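Local coordinates for mandelate racemase/muconate lactonizing enzyme, C-terminal domain protein (Paracoccus denitrificans, PDB 4DWD), which binds magnesium and, as a member of the mandelate racemase/muconate lactonizing branch of the enolase superfamily, probably acts as a hydro-lyase, at residues G120-G133 with L313-D327. Numbering follows the deposited sequence.
Sequences GAWRTRLPCYSSIG and LSTLMHMTKPVELAD
Arg123 grips the carbonyl of Leu316 end-on with two nitrogens. Arg123 NH1 lies 2.8 Å and Arg123 NH2 3.0 Å from Leu316 O, which sits in the guanidinium plane. NH2 also makes a weak bond to Met317 O. Met319 (selenomethionine) CB lies over one guanidinium face and Trp122 CB over the opposite face, both toward the rim. A bend at chi3 (64°) turns the guanidinium in to meet this loop. A leucine in place of Arg123 would probably leave Leu316 O without both donors and residues 316-319 freer to move.

The Trp122 indole lies over the backbone of Met317 (selenomethionine), a CH-pi contact with CA 3.6 Å from the five-membered ring centroid. The Met317 side chain runs alongside, with Met317 CG 3.5 Å from Trp122 CZ2. Trp122 N bonds Ser314 O at 2.7 Å.

Strands 125-132 and 323-325 pair in parallel, with alternating bonds from Val323 N to Pro127 O through Ser131 N to Leu325 O. Glu324 CA packs over the Tyr129 ring face, while Pro322 O meets its edge. Ser131 OG donates to Glu324 OE2 (2.7 Å) on its anti side. Gly133 N meets the syn lone pair of Asp327 OD2 at 2.8 Å. Gln299 N bonds Glu324 OE1, Lys160 bonds Tyr129 OH, and Arg162 salt-bridges Asp327 OD1.

This parallel pairing closes the modified TIM barrel, joining its first and last strands. Tyr129 lies close to Glu223, seen to bind calcium in this protein; no such ion is bound here. Strand 158-162 flanks 125-132, Phe347 packs on Val323 and Leu325, and helix 140-154 on Ile132.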
loop_
_atom_site.group_PDB
_atom_site.type_symbol
_atom_site.label_atom_id
_atom_site.label_comp_id
_atom_site.label_asym_id
_atom_site.label_seq_id
_atom_site.Cartn_x
_atom_site.Cartn_y
_atom_site.Cartn_z
ATOM N N GLY B 120 22.799 -30.189 -15.080
ATOM C CA GLY B 120 22.704 -30.256 -16.537
ATOM C C GLY B 120 22.638 -28.899 -17.217
ATOM O O GLY B 120 22.231 -27.895 -16.617
ATOM N N ALA B 121 23.029 -28.887 -18.487
ATOM C CA ALA B 121 22.973 -27.695 -19.318
ATOM C C ALA B 121 21.802 -27.756 -20.288
ATOM O O ALA B 121 21.557 -28.792 -20.915
ATOM C CB ALA B 121 24.272 -27.543 -20.087
ATOM N N TRP B 122 21.082 -26.642 -20.405
ATOM C CA TRP B 122 20.062 -26.467 -21.447
ATOM C C TRP B 122 20.705 -26.247 -22.781
ATOM O O TRP B 122 20.103 -26.495 -23.821
ATOM C CB TRP B 122 19.194 -25.256 -21.154
ATOM C CG TRP B 122 18.303 -25.472 -19.972
ATOM C CD1 TRP B 122 18.566 -25.146 -18.644
ATOM C CD2 TRP B 122 16.970 -26.077 -19.969
ATOM N NE1 TRP B 122 17.520 -25.503 -17.843
ATOM C CE2 TRP B 122 16.528 -26.076 -18.574
ATOM C CE3 TRP B 122 16.124 -26.599 -20.950
ATOM C CZ2 TRP B 122 15.288 -26.577 -18.195
ATOM C CZ3 TRP B 122 14.876 -27.112 -20.551
ATOM C CH2 TRP B 122 14.468 -27.091 -19.203
ATOM N N ARG B 123 21.924 -25.727 -22.749
ATOM C CA ARG B 123 22.657 -25.331 -23.943
ATOM C C ARG B 123 24.138 -25.344 -23.607
ATOM O O ARG B 123 24.531 -25.000 -22.489
ATOM C CB ARG B 123 22.249 -23.913 -24.370
ATOM C CG ARG B 123 22.656 -22.851 -23.347
ATOM C CD ARG B 123 21.939 -21.521 -23.503
ATOM N NE ARG B 123 20.500 -21.639 -23.277
ATOM C CZ ARG B 123 19.910 -21.656 -22.086
ATOM N NH1 ARG B 123 20.626 -21.565 -20.959
ATOM N NH2 ARG B 123 18.584 -21.760 -22.025
ATOM N N THR B 124 24.965 -25.732 -24.570
ATOM C CA THR B 124 26.411 -25.599 -24.401
ATOM C C THR B 124 27.003 -24.634 -25.432
ATOM O O THR B 124 28.214 -24.410 -25.462
ATOM C CB THR B 124 27.142 -26.958 -24.435
ATOM O OG1 THR B 124 26.848 -27.626 -25.666
ATOM C CG2 THR B 124 26.728 -27.828 -23.254
ATOM N N ARG B 125 26.143 -24.067 -26.272
ATOM C CA ARG B 125 26.528 -22.927 -27.096
ATOM C C ARG B 125 25.718 -21.724 -26.652
ATOM O O ARG B 125 24.495 -21.704 -26.772
ATOM C CB ARG B 125 26.311 -23.217 -28.575
ATOM C CG ARG B 125 27.339 -24.169 -29.138
ATOM C CD ARG B 125 27.179 -24.281 -30.635
ATOM N NE ARG B 125 28.006 -25.345 -31.190
ATOM C CZ ARG B 125 28.123 -25.597 -32.487
ATOM N NH1 ARG B 125 27.475 -24.868 -33.368
ATOM N NH2 ARG B 125 28.896 -26.580 -32.900
ATOM N N LEU B 126 26.398 -20.729 -26.099
ATOM C CA LEU B 126 25.695 -19.615 -25.476
ATOM C C LEU B 126 25.902 -18.353 -26.291
ATOM O O LEU B 126 27.041 -17.967 -26.536
ATOM C CB LEU B 126 26.175 -19.409 -24.037
ATOM C CG LEU B 126 25.915 -20.528 -23.023
ATOM C CD1 LEU B 126 26.988 -21.607 -23.089
ATOM C CD2 LEU B 126 25.813 -19.970 -21.604
ATOM N N PRO B 127 24.805 -17.706 -26.722
ATOM C CA PRO B 127 24.982 -16.459 -27.476
ATOM C C PRO B 127 25.656 -15.376 -26.640
ATOM O O PRO B 127 25.478 -15.338 -25.419
ATOM C CB PRO B 127 23.549 -16.049 -27.830
ATOM C CG PRO B 127 22.693 -16.743 -26.828
ATOM C CD PRO B 127 23.385 -18.039 -26.524
ATOM N N CYS B 128 26.424 -14.513 -27.297
ATOM C CA CYS B 128 27.064 -13.391 -26.609
ATOM C C CYS B 128 26.434 -12.044 -26.990
ATOM O O CYS B 128 25.757 -11.934 -28.017
ATOM C CB CYS B 128 28.573 -13.365 -26.891
ATOM S SG CYS B 128 29.054 -12.701 -28.508
ATOM N N TYR B 129 26.630 -11.031 -26.146
ATOM C CA TYR B 129 26.386 -9.648 -26.564
ATOM C C TYR B 129 27.654 -8.831 -26.403
ATOM O O TYR B 129 28.385 -8.998 -25.423
ATOM C CB TYR B 129 25.171 -9.023 -25.847
ATOM C CG TYR B 129 25.309 -8.556 -24.402
ATOM C CD1 TYR B 129 25.874 -7.319 -24.100
ATOM C CD2 TYR B 129 24.805 -9.326 -23.340
ATOM C CE1 TYR B 129 25.956 -6.866 -22.789
ATOM C CE2 TYR B 129 24.886 -8.879 -22.021
ATOM C CZ TYR B 129 25.464 -7.649 -21.757
ATOM O OH TYR B 129 25.553 -7.178 -20.473
ATOM N N SER B 130 27.938 -7.977 -27.385
ATOM C CA SER B 130 29.100 -7.102 -27.324
ATOM C C SER B 130 28.782 -5.950 -26.389
ATOM O O SER B 130 27.869 -5.152 -26.659
ATOM C CB SER B 130 29.449 -6.555 -28.711
ATOM O OG SER B 130 29.795 -7.596 -29.605
ATOM N N SER B 131 29.531 -5.879 -25.293
ATOM C CA SER B 131 29.334 -4.866 -24.270
ATOM C C SER B 131 30.455 -3.842 -24.433
ATOM O O SER B 131 31.617 -4.147 -24.165
ATOM C CB SER B 131 29.369 -5.528 -22.901
ATOM O OG SER B 131 29.018 -4.614 -21.887
ATOM N N ILE B 132 30.086 -2.646 -24.891
ATOM C CA ILE B 132 31.027 -1.629 -25.365
ATOM C C ILE B 132 30.984 -0.404 -24.461
ATOM O O ILE B 132 29.988 0.334 -24.440
ATOM C CB ILE B 132 30.682 -1.240 -26.811
ATOM C CG1 ILE B 132 30.604 -2.520 -27.661
ATOM C CG2 ILE B 132 31.657 -0.190 -27.339
ATOM C CD1 ILE B 132 30.063 -2.341 -29.053
ATOM N N GLY B 133 32.067 -0.186 -23.722
ATOM C CA GLY B 133 32.094 0.851 -22.692
ATOM C C GLY B 133 32.720 2.150 -23.147
ATOM O O GLY B 133 33.174 2.266 -24.285
ATOM N N LEU B 313 25.120 -19.997 -16.407
ATOM C CA LEU B 313 24.109 -19.644 -17.422
ATOM C C LEU B 313 23.656 -20.808 -18.305
ATOM O O LEU B 313 22.535 -20.798 -18.819
ATOM C CB LEU B 313 24.558 -18.440 -18.253
ATOM C CG LEU B 313 24.494 -17.146 -17.422
ATOM C CD1 LEU B 313 25.181 -16.001 -18.145
ATOM C CD2 LEU B 313 23.053 -16.776 -17.074
ATOM N N SER B 314 24.511 -21.823 -18.455
ATOM C CA SER B 314 24.118 -23.014 -19.202
ATOM C C SER B 314 22.937 -23.718 -18.532
ATOM O O SER B 314 22.180 -24.431 -19.215
ATOM C CB SER B 314 25.302 -23.979 -19.371
ATOM O OG SER B 314 25.583 -24.698 -18.178
ATOM N N THR B 315 22.773 -23.497 -17.220
ATOM C CA THR B 315 21.715 -24.160 -16.422
ATOM C C THR B 315 20.406 -23.373 -16.375
ATOM O O THR B 315 19.413 -23.868 -15.840
ATOM C CB THR B 315 22.139 -24.421 -14.950
ATOM O OG1 THR B 315 22.080 -23.206 -14.189
ATOM C CG2 THR B 315 23.531 -25.061 -14.859
ATOM N N LEU B 316 20.422 -22.147 -16.894
ATOM C CA LEU B 316 19.270 -21.244 -16.815
ATOM C C LEU B 316 18.250 -21.596 -17.892
ATOM O O LEU B 316 18.550 -21.527 -19.078
ATOM C CB LEU B 316 19.728 -19.784 -16.954
ATOM C CG LEU B 316 18.667 -18.678 -16.853
ATOM C CD1 LEU B 316 18.075 -18.582 -15.450
ATOM C CD2 LEU B 316 19.232 -17.330 -17.275
HETATM N N MSE B 317 17.052 -21.990 -17.470
HETATM C CA MSE B 317 16.016 -22.407 -18.417
HETATM C C MSE B 317 15.596 -21.251 -19.291
HETATM O O MSE B 317 15.768 -21.306 -20.513
HETATM C CB MSE B 317 14.837 -22.991 -17.652
HETATM C CG MSE B 317 13.748 -23.450 -18.616
HETATM SE SE MSE B 317 12.276 -24.281 -17.602
HETATM C CE MSE B 317 12.009 -22.843 -16.268
ATOM N N HIS B 318 15.049 -20.202 -18.671
ATOM C CA HIS B 318 14.524 -19.054 -19.420
ATOM C C HIS B 318 15.567 -18.004 -19.602
ATOM O O HIS B 318 15.470 -16.909 -19.026
ATOM C CB HIS B 318 13.295 -18.453 -18.738
ATOM C CG HIS B 318 12.112 -19.379 -18.681
ATOM N ND1 HIS B 318 11.281 -19.420 -17.621
ATOM C CD2 HIS B 318 11.630 -20.315 -19.600
ATOM C CE1 HIS B 318 10.315 -20.336 -17.848
ATOM N NE2 HIS B 318 10.535 -20.886 -19.054
HETATM N N MSE B 319 16.585 -18.323 -20.398
HETATM C CA MSE B 319 17.582 -17.323 -20.808
HETATM C C MSE B 319 16.940 -16.374 -21.795
HETATM O O MSE B 319 16.404 -16.800 -22.818
HETATM C CB MSE B 319 18.825 -17.990 -21.391
HETATM C CG MSE B 319 20.080 -17.213 -21.003
HETATM SE SE MSE B 319 21.770 -18.083 -21.560
HETATM C CE MSE B 319 21.559 -17.432 -23.380
ATOM N N THR B 320 16.973 -15.081 -21.475
ATOM C CA THR B 320 16.281 -14.060 -22.265
ATOM C C THR B 320 17.217 -13.073 -22.952
ATOM O O THR B 320 16.837 -12.432 -23.938
ATOM C CB THR B 320 15.314 -13.249 -21.386
ATOM O OG1 THR B 320 16.026 -12.747 -20.241
ATOM C CG2 THR B 320 14.151 -14.114 -20.927
ATOM N N LYS B 321 18.431 -12.941 -22.422
ATOM C CA LYS B 321 19.440 -12.053 -23.002
ATOM C C LYS B 321 20.745 -12.836 -23.093
ATOM O O LYS B 321 20.921 -13.824 -22.380
ATOM C CB LYS B 321 19.608 -10.774 -22.152
ATOM C CG LYS B 321 18.315 -9.990 -21.897
ATOM C CD LYS B 321 17.868 -9.166 -23.093
ATOM C CE LYS B 321 16.768 -8.171 -22.732
ATOM N NZ LYS B 321 15.519 -8.801 -22.211
ATOM N N PRO B 322 21.653 -12.425 -23.984
ATOM C CA PRO B 322 22.901 -13.151 -24.159
ATOM C C PRO B 322 23.905 -12.950 -23.022
ATOM O O PRO B 322 23.683 -12.159 -22.114
ATOM C CB PRO B 322 23.472 -12.565 -25.453
ATOM C CG PRO B 322 22.337 -11.857 -26.105
ATOM C CD PRO B 322 21.511 -11.342 -24.973
ATOM N N VAL B 323 25.009 -13.679 -23.110
ATOM C CA VAL B 323 26.129 -13.581 -22.166
ATOM C C VAL B 323 26.976 -12.338 -22.450
ATOM O O VAL B 323 27.372 -12.084 -23.584
ATOM C CB VAL B 323 27.027 -14.829 -22.292
ATOM C CG1 VAL B 323 28.229 -14.724 -21.360
ATOM C CG2 VAL B 323 26.233 -16.094 -21.992
ATOM N N GLU B 324 27.279 -11.569 -21.408
ATOM C CA GLU B 324 28.102 -10.370 -21.567
ATOM C C GLU B 324 29.537 -10.660 -22.012
ATOM O O GLU B 324 30.222 -11.509 -21.431
ATOM C CB GLU B 324 28.120 -9.553 -20.276
ATOM C CG GLU B 324 28.862 -8.230 -20.459
ATOM C CD GLU B 324 28.636 -7.215 -19.355
ATOM O OE1 GLU B 324 28.151 -7.570 -18.265
ATOM O OE2 GLU B 324 28.995 -6.045 -19.581
ATOM N N LEU B 325 29.964 -9.939 -23.050
ATOM C CA LEU B 325 31.348 -9.917 -23.521
ATOM C C LEU B 325 31.845 -8.470 -23.548
ATOM O O LEU B 325 31.559 -7.697 -24.481
ATOM C CB LEU B 325 31.492 -10.595 -24.888
ATOM C CG LEU B 325 32.916 -10.578 -25.480
ATOM C CD1 LEU B 325 33.878 -11.387 -24.609
ATOM C CD2 LEU B 325 32.890 -11.103 -26.905
ATOM N N ALA B 326 32.585 -8.106 -22.505
ATOM C CA ALA B 326 32.988 -6.712 -22.305
ATOM C C ALA B 326 34.328 -6.356 -22.964
ATOM O O ALA B 326 34.977 -7.201 -23.584
ATOM C CB ALA B 326 32.985 -6.365 -20.819
ATOM N N ASP B 327 34.731 -5.096 -22.807
ATOM C CA ASP B 327 35.889 -4.532 -23.499
ATOM C C ASP B 327 37.195 -5.240 -23.190
ATOM O O ASP B 327 37.401 -5.753 -22.097
ATOM C CB ASP B 327 36.045 -3.052 -23.149
ATOM C CG ASP B 327 34.718 -2.307 -23.163
ATOM O OD1 ASP B 327 33.928 -2.509 -22.219
ATOM O OD2 ASP B 327 34.482 -1.525 -24.106
HETATM O O HOH W 1 35.686 0.680 -25.421
#